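Long-range contact in Pbp related beta-lactamase (Pyrococcus abyssi, PDB 2QMI), which forms a self-compartmentalizing octamer and probably cleaves peptides as a serine peptidase of the penicillin-binding protein and beta-lactamase family: residues 23-32 / 241-252. Residues are numbered along the deposited sequence; the frame is centred on the assembly and turned at random.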
ATOM      1  N   SER A  23     -10.227  19.784  36.065  1.00 19.61           N
ATOM      2  CA  SER A  23     -10.344  20.642  37.239  1.00 19.54           C
ATOM      3  C   SER A  23     -11.679  20.374  37.908  1.00 18.70           C
ATOM      4  O   SER A  23     -12.662  20.068  37.235  1.00 20.43           O
ATOM      5  CB  SER A  23     -10.252  22.119  36.850  1.00 18.46           C
ATOM      6  OG  SER A  23      -8.907  22.497  36.626  1.00 20.81           O
ATOM      7  N   ILE A  24     -11.715  20.488  39.231  1.00 19.24           N
ATOM      8  CA  ILE A  24     -12.949  20.258  39.976  1.00 18.59           C
ATOM      9  C   ILE A  24     -13.008  21.070  41.270  1.00 19.67           C
ATOM     10  O   ILE A  24     -11.998  21.246  41.957  1.00 19.61           O
ATOM     11  CB  ILE A  24     -13.114  18.750  40.324  1.00 18.12           C
ATOM     12  CG1 ILE A  24     -14.425  18.514  41.087  1.00 18.05           C
ATOM     13  CG2 ILE A  24     -11.927  18.280  41.149  1.00 18.00           C
ATOM     14  CD1 ILE A  24     -14.709  17.047  41.408  1.00 16.40           C
ATOM     15  N   SER A  25     -14.189  21.585  41.586  1.00 19.59           N
ATOM     16  CA  SER A  25     -14.375  22.334  42.824  1.00 22.33           C
ATOM     17  C   SER A  25     -15.624  21.775  43.496  1.00 23.37           C
ATOM     18  O   SER A  25     -16.569  21.366  42.815  1.00 23.40           O
ATOM     19  CB  SER A  25     -14.522  23.835  42.547  1.00 21.53           C
ATOM     20  OG  SER A  25     -15.648  24.108  41.740  1.00 23.41           O
ATOM     21  N   ILE A  26     -15.615  21.717  44.826  1.00 25.29           N
ATOM     22  CA  ILE A  26     -16.761  21.186  45.568  1.00 26.34           C
ATOM     23  C   ILE A  26     -17.296  22.188  46.578  1.00 26.93           C
ATOM     24  O   ILE A  26     -16.529  22.807  47.318  1.00 26.41           O
ATOM     25  CB  ILE A  26     -16.402  19.901  46.341  1.00 26.74           C
ATOM     26  CG1 ILE A  26     -15.764  18.878  45.405  1.00 26.28           C
ATOM     27  CG2 ILE A  26     -17.664  19.294  46.949  1.00 27.28           C
ATOM     28  CD1 ILE A  26     -15.441  17.566  46.093  1.00 25.54           C
ATOM     29  N   ILE A  27     -18.618  22.327  46.608  1.00 26.65           N
ATOM     30  CA  ILE A  27     -19.286  23.245  47.522  1.00 27.16           C
ATOM     31  C   ILE A  27     -20.102  22.501  48.572  1.00 28.57           C
ATOM     32  O   ILE A  27     -20.996  21.715  48.236  1.00 29.16           O
ATOM     33  CB  ILE A  27     -20.278  24.170  46.790  1.00 26.39           C
ATOM     34  CG1 ILE A  27     -19.642  24.757  45.534  1.00 24.87           C
ATOM     35  CG2 ILE A  27     -20.720  25.285  47.725  1.00 26.01           C
ATOM     36  CD1 ILE A  27     -20.605  25.574  44.723  1.00 23.90           C
ATOM     37  N   LYS A  28     -19.790  22.765  49.838  1.00 29.74           N
ATOM     38  CA  LYS A  28     -20.490  22.177  50.975  1.00 29.94           C
ATOM     39  C   LYS A  28     -21.173  23.385  51.607  1.00 32.24           C
ATOM     40  O   LYS A  28     -20.515  24.213  52.248  1.00 30.33           O
ATOM     41  CB  LYS A  28     -19.500  21.574  51.966  1.00 30.01           C
ATOM     42  CG  LYS A  28     -20.129  20.809  53.126  1.00 28.22           C
ATOM     43  CD  LYS A  28     -20.297  19.340  52.787  1.00 28.05           C
ATOM     44  CE  LYS A  28     -20.623  18.514  54.025  1.00 28.15           C
ATOM     45  NZ  LYS A  28     -21.875  18.969  54.707  1.00 29.35           N
ATOM     46  N   ASP A  29     -22.489  23.474  51.407  1.00 33.73           N
ATOM     47  CA  ASP A  29     -23.316  24.581  51.880  1.00 35.63           C
ATOM     48  C   ASP A  29     -22.839  25.955  51.383  1.00 36.38           C
ATOM     49  O   ASP A  29     -23.116  26.328  50.225  1.00 36.41           O
ATOM     50  CB  ASP A  29     -23.499  24.563  53.423  1.00 36.64           C
ATOM     51  CG  ASP A  29     -22.192  24.514  54.195  1.00 37.33           C
ATOM     52  OD1 ASP A  29     -21.419  25.493  54.141  1.00 37.81           O
ATOM     53  OD2 ASP A  29     -21.942  23.490  54.875  1.00 36.87           O
ATOM     54  N   GLY A  30     -22.122  26.706  52.215  1.00 35.75           N
ATOM     55  CA  GLY A  30     -21.686  28.025  51.782  1.00 35.99           C
ATOM     56  C   GLY A  30     -20.195  28.224  51.582  1.00 35.58           C
ATOM     57  O   GLY A  30     -19.693  29.351  51.672  1.00 36.09           O
ATOM     58  N   ASP A  31     -19.475  27.149  51.294  1.00 33.92           N
ATOM     59  CA  ASP A  31     -18.038  27.268  51.115  1.00 32.86           C
ATOM     60  C   ASP A  31     -17.478  26.239  50.138  1.00 30.27           C
ATOM     61  O   ASP A  31     -18.000  25.131  50.008  1.00 30.25           O
ATOM     62  CB  ASP A  31     -17.337  27.092  52.471  1.00 34.75           C
ATOM     63  CG  ASP A  31     -18.127  27.707  53.629  1.00 37.10           C
ATOM     64  OD1 ASP A  31     -18.264  28.955  53.675  1.00 37.34           O
ATOM     65  OD2 ASP A  31     -18.618  26.937  54.493  1.00 37.53           O
ATOM     66  N   VAL A  32     -16.414  26.621  49.446  1.00 28.73           N
ATOM     67  CA  VAL A  32     -15.727  25.722  48.532  1.00 27.00           C
ATOM     68  C   VAL A  32     -14.842  24.962  49.517  1.00 27.01           C
ATOM     69  O   VAL A  32     -13.968  25.562  50.149  1.00 27.92           O
ATOM     70  CB  VAL A  32     -14.840  26.522  47.535  1.00 26.07           C
ATOM     71  CG1 VAL A  32     -13.976  25.578  46.715  1.00 22.53           C
ATOM     72  CG2 VAL A  32     -15.726  27.373  46.622  1.00 24.06           C
ATOM     73  N   VAL A 241     -13.336  26.428  37.424  1.00 18.10           N
ATOM     74  CA  VAL A 241     -14.216  25.772  38.392  1.00 18.34           C
ATOM     75  C   VAL A 241     -14.428  26.624  39.643  1.00 18.14           C
ATOM     76  O   VAL A 241     -15.439  26.488  40.323  1.00 17.50           O
ATOM     77  CB  VAL A 241     -13.695  24.366  38.818  1.00 17.41           C
ATOM     78  CG1 VAL A 241     -13.560  23.468  37.596  1.00 17.88           C
ATOM     79  CG2 VAL A 241     -12.374  24.489  39.542  1.00 18.63           C
ATOM     80  N   LEU A 242     -13.475  27.496  39.950  1.00 19.10           N
ATOM     81  CA  LEU A 242     -13.615  28.366  41.111  1.00 19.86           C
ATOM     82  C   LEU A 242     -14.704  29.404  40.851  1.00 20.68           C
ATOM     83  O   LEU A 242     -15.512  29.692  41.731  1.00 21.66           O
ATOM     84  CB  LEU A 242     -12.292  29.068  41.430  1.00 20.09           C
ATOM     85  CG  LEU A 242     -11.284  28.223  42.203  1.00 20.81           C
ATOM     86  CD1 LEU A 242     -10.030  29.027  42.448  1.00 21.35           C
ATOM     87  CD2 LEU A 242     -11.898  27.781  43.521  1.00 21.06           C
ATOM     88  N   ASP A 243     -14.726  29.953  39.638  1.00 19.88           N
ATOM     89  CA  ASP A 243     -15.726  30.945  39.266  1.00 20.84           C
ATOM     90  C   ASP A 243     -17.107  30.293  39.220  1.00 21.26           C
ATOM     91  O   ASP A 243     -18.092  30.875  39.678  1.00 21.97           O
ATOM     92  CB  ASP A 243     -15.381  31.569  37.902  1.00 20.97           C
ATOM     93  CG  ASP A 243     -14.516  32.821  38.026  1.00 22.37           C
ATOM     94  OD1 ASP A 243     -13.699  32.895  38.969  1.00 23.29           O
ATOM     95  OD2 ASP A 243     -14.640  33.728  37.173  1.00 21.88           O
ATOM     96  N   LEU A 244     -17.179  29.082  38.674  1.00 20.59           N
ATOM     97  CA  LEU A 244     -18.454  28.372  38.595  1.00 21.01           C
ATOM     98  C   LEU A 244     -18.944  27.996  39.991  1.00 20.37           C
ATOM     99  O   LEU A 244     -20.140  27.771  40.196  1.00 19.73           O
ATOM    100  CB  LEU A 244     -18.318  27.122  37.725  1.00 21.55           C
ATOM    101  CG  LEU A 244     -17.973  27.418  36.263  1.00 23.34           C
ATOM    102  CD1 LEU A 244     -17.735  26.109  35.503  1.00 23.45           C
ATOM    103  CD2 LEU A 244     -19.101  28.228  35.628  1.00 21.73           C
ATOM    104  N   ALA A 245     -18.022  27.917  40.949  1.00 19.65           N
ATOM    105  CA  ALA A 245     -18.405  27.600  42.331  1.00 20.85           C
ATOM    106  C   ALA A 245     -19.198  28.792  42.876  1.00 20.20           C
ATOM    107  O   ALA A 245     -20.251  28.624  43.480  1.00 18.89           O
ATOM    108  CB  ALA A 245     -17.170  27.351  43.187  1.00 18.73           C
ATOM    109  N   LYS A 246     -18.680  29.996  42.644  1.00 21.75           N
ATOM    110  CA  LYS A 246     -19.347  31.216  43.083  1.00 21.62           C
ATOM    111  C   LYS A 246     -20.717  31.256  42.425  1.00 21.40           C
ATOM    112  O   LYS A 246     -21.698  31.683  43.027  1.00 21.29           O
ATOM    113  CB  LYS A 246     -18.551  32.448  42.649  1.00 21.72           C
ATOM    114  CG  LYS A 246     -17.183  32.582  43.287  1.00 23.71           C
ATOM    115  CD  LYS A 246     -16.418  33.740  42.680  1.00 22.91           C
ATOM    116  CE  LYS A 246     -15.066  33.901  43.338  1.00 23.64           C
ATOM    117  NZ  LYS A 246     -14.263  34.948  42.659  1.00 24.95           N
ATOM    118  N   TYR A 247     -20.758  30.810  41.172  1.00 21.89           N
ATOM    119  CA  TYR A 247     -21.980  30.776  40.383  1.00 20.13           C
ATOM    120  C   TYR A 247     -22.984  29.790  40.974  1.00 20.97           C
ATOM    121  O   TYR A 247     -24.175  30.096  41.092  1.00 21.13           O
ATOM    122  CB  TYR A 247     -21.649  30.394  38.937  1.00 19.81           C
ATOM    123  CG  TYR A 247     -22.837  30.367  38.005  1.00 21.21           C
ATOM    124  CD1 TYR A 247     -23.611  31.509  37.794  1.00 20.08           C
ATOM    125  CD2 TYR A 247     -23.181  29.200  37.319  1.00 20.93           C
ATOM    126  CE1 TYR A 247     -24.698  31.489  36.923  1.00 19.85           C
ATOM    127  CE2 TYR A 247     -24.264  29.170  36.448  1.00 20.64           C
ATOM    128  CZ  TYR A 247     -25.019  30.317  36.255  1.00 19.85           C
ATOM    129  OH  TYR A 247     -26.093  30.285  35.400  1.00 20.02           O
ATOM    130  N   LEU A 248     -22.502  28.605  41.336  1.00 20.12           N
ATOM    131  CA  LEU A 248     -23.358  27.584  41.931  1.00 20.58           C
ATOM    132  C   LEU A 248     -23.872  28.067  43.285  1.00 21.81           C
ATOM    133  O   LEU A 248     -25.029  27.845  43.633  1.00 21.83           O
ATOM    134  CB  LEU A 248     -22.577  26.276  42.094  1.00 18.20           C
ATOM    135  CG  LEU A 248     -22.477  25.438  40.811  1.00 17.66           C
ATOM    136  CD1 LEU A 248     -21.391  24.374  40.923  1.00 16.61           C
ATOM    137  CD2 LEU A 248     -23.830  24.808  40.546  1.00 16.90           C
ATOM    138  N   LYS A 249     -23.002  28.747  44.031  1.00 23.34           N
ATOM    139  CA  LYS A 249     -23.331  29.279  45.357  1.00 25.07           C
ATOM    140  C   LYS A 249     -24.640  30.078  45.327  1.00 24.35           C
ATOM    141  O   LYS A 249     -25.477  29.964  46.221  1.00 24.26           O
ATOM    142  CB  LYS A 249     -22.172  30.161  45.847  1.00 25.89           C
ATOM    143  CG  LYS A 249     -22.331  30.768  47.234  1.00 29.56           C
ATOM    144  CD  LYS A 249     -21.061  31.553  47.627  1.00 31.66           C
ATOM    145  CE  LYS A 249     -21.167  32.175  49.029  1.00 32.75           C
ATOM    146  NZ  LYS A 249     -21.470  31.153  50.098  1.00 33.43           N
ATOM    147  N   MET A 250     -24.816  30.869  44.278  1.00 24.65           N
ATOM    148  CA  MET A 250     -26.014  31.681  44.133  1.00 24.40           C
ATOM    149  C   MET A 250     -27.278  30.820  44.117  1.00 25.39           C
ATOM    150  O   MET A 250     -28.230  31.093  44.855  1.00 24.96           O
ATOM    151  CB  MET A 250     -25.947  32.505  42.846  1.00 24.04           C
ATOM    152  CG  MET A 250     -27.068  33.515  42.734  1.00 23.40           C
ATOM    153  SD  MET A 250     -27.535  33.861  41.036  1.00 26.59           S
ATOM    154  CE  MET A 250     -28.509  32.396  40.683  1.00 22.14           C
ATOM    155  N   TYR A 251     -27.295  29.790  43.275  1.00 24.26           N
ATOM    156  CA  TYR A 251     -28.462  28.918  43.185  1.00 23.56           C
ATOM    157  C   TYR A 251     -28.708  28.183  44.501  1.00 23.56           C
ATOM    158  O   TYR A 251     -29.826  28.165  45.015  1.00 24.29           O
ATOM    159  CB  TYR A 251     -28.287  27.904  42.043  1.00 23.51           C
ATOM    160  CG  TYR A 251     -28.284  28.516  40.651  1.00 22.07           C
ATOM    161  CD1 TYR A 251     -29.465  28.952  40.052  1.00 22.14           C
ATOM    162  CD2 TYR A 251     -27.093  28.666  39.941  1.00 21.82           C
ATOM    163  CE1 TYR A 251     -29.463  29.524  38.775  1.00 22.43           C
ATOM    164  CE2 TYR A 251     -27.077  29.237  38.665  1.00 23.03           C
ATOM    165  CZ  TYR A 251     -28.260  29.666  38.089  1.00 22.41           C
ATOM    166  OH  TYR A 251     -28.231  30.267  36.851  1.00 24.01           O
ATOM    167  N   ILE A 252     -27.661  27.586  45.052  1.00 24.14           N
ATOM    168  CA  ILE A 252     -27.793  26.842  46.303  1.00 25.72           C
ATOM    169  C   ILE A 252     -28.411  27.677  47.428  1.00 26.15           C
ATOM    170  O   ILE A 252     -29.464  27.325  47.968  1.00 26.88           O
ATOM    171  CB  ILE A 252     -26.418  26.315  46.785  1.00 24.50           C
ATOM    172  CG1 ILE A 252     -25.879  25.282  45.797  1.00 24.19           C
ATOM    173  CG2 ILE A 252     -26.546  25.708  48.188  1.00 25.56           C
ATOM    174  CD1 ILE A 252     -24.407  24.969  46.002  1.00 22.51           C
TER
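Ile27 reaches from its strand onto helix 241-252 with the end of its long branch, where CD1 lies 3.4 Å from CB of Leu248, tighter than an ordinary van der Waals contact, and 3.3 Å from the carbonyl O of Ala245. That oxygen already accepts the helical bond from Lys249 N. With CG1 anti to the carbonyl carbon (chi1 -46°) and the chain then extended, the methyl reaches the helix, crossing the side chains of Leu248 and Ile252 at a slant; CD1 of Ile252 sits 4.1 Å from both CD1 and CG2 of Ile27. Beside this, CG2 of Val32, on the next strand, rests 3.7 Å from CB of Ala245. OG of Ser25 donates to O of Val241 (2.8 Å), coming from above the carbonyl plane; this oxygen also takes a weak backbone bond from Ala245 N. Val241 lays CG1 against CB of Ser23 at 3.6 Å. The axes of strand 23-28 and helix 241-252 run in the same general direction, 27° apart and 7.7 Å at closest approach, the helix lying on one face of the antiparallel sheet of the penicillin-binding protein and beta-lactamase fold. At the far end the strand closes into a type II' hairpin turn from Lys28 to Asp31. Lys249, its chain extended until a bend at chi4 (56°), donates a hydrogen bond from NZ to O of Gly30 in that turn (3.0 Å), reached from above the carbonyl plane, and the same ammonium forms a salt bridge with Glu253. Farther out, Ser23 OG is hydrogen-bonded to Thr50 O and Tyr55 OH, strand 321-327 pairs with Ser23 and Ser25 through Leu326 and Ala324, and Tyr315 of strand 310-316 packs on Leu248 and Ile252.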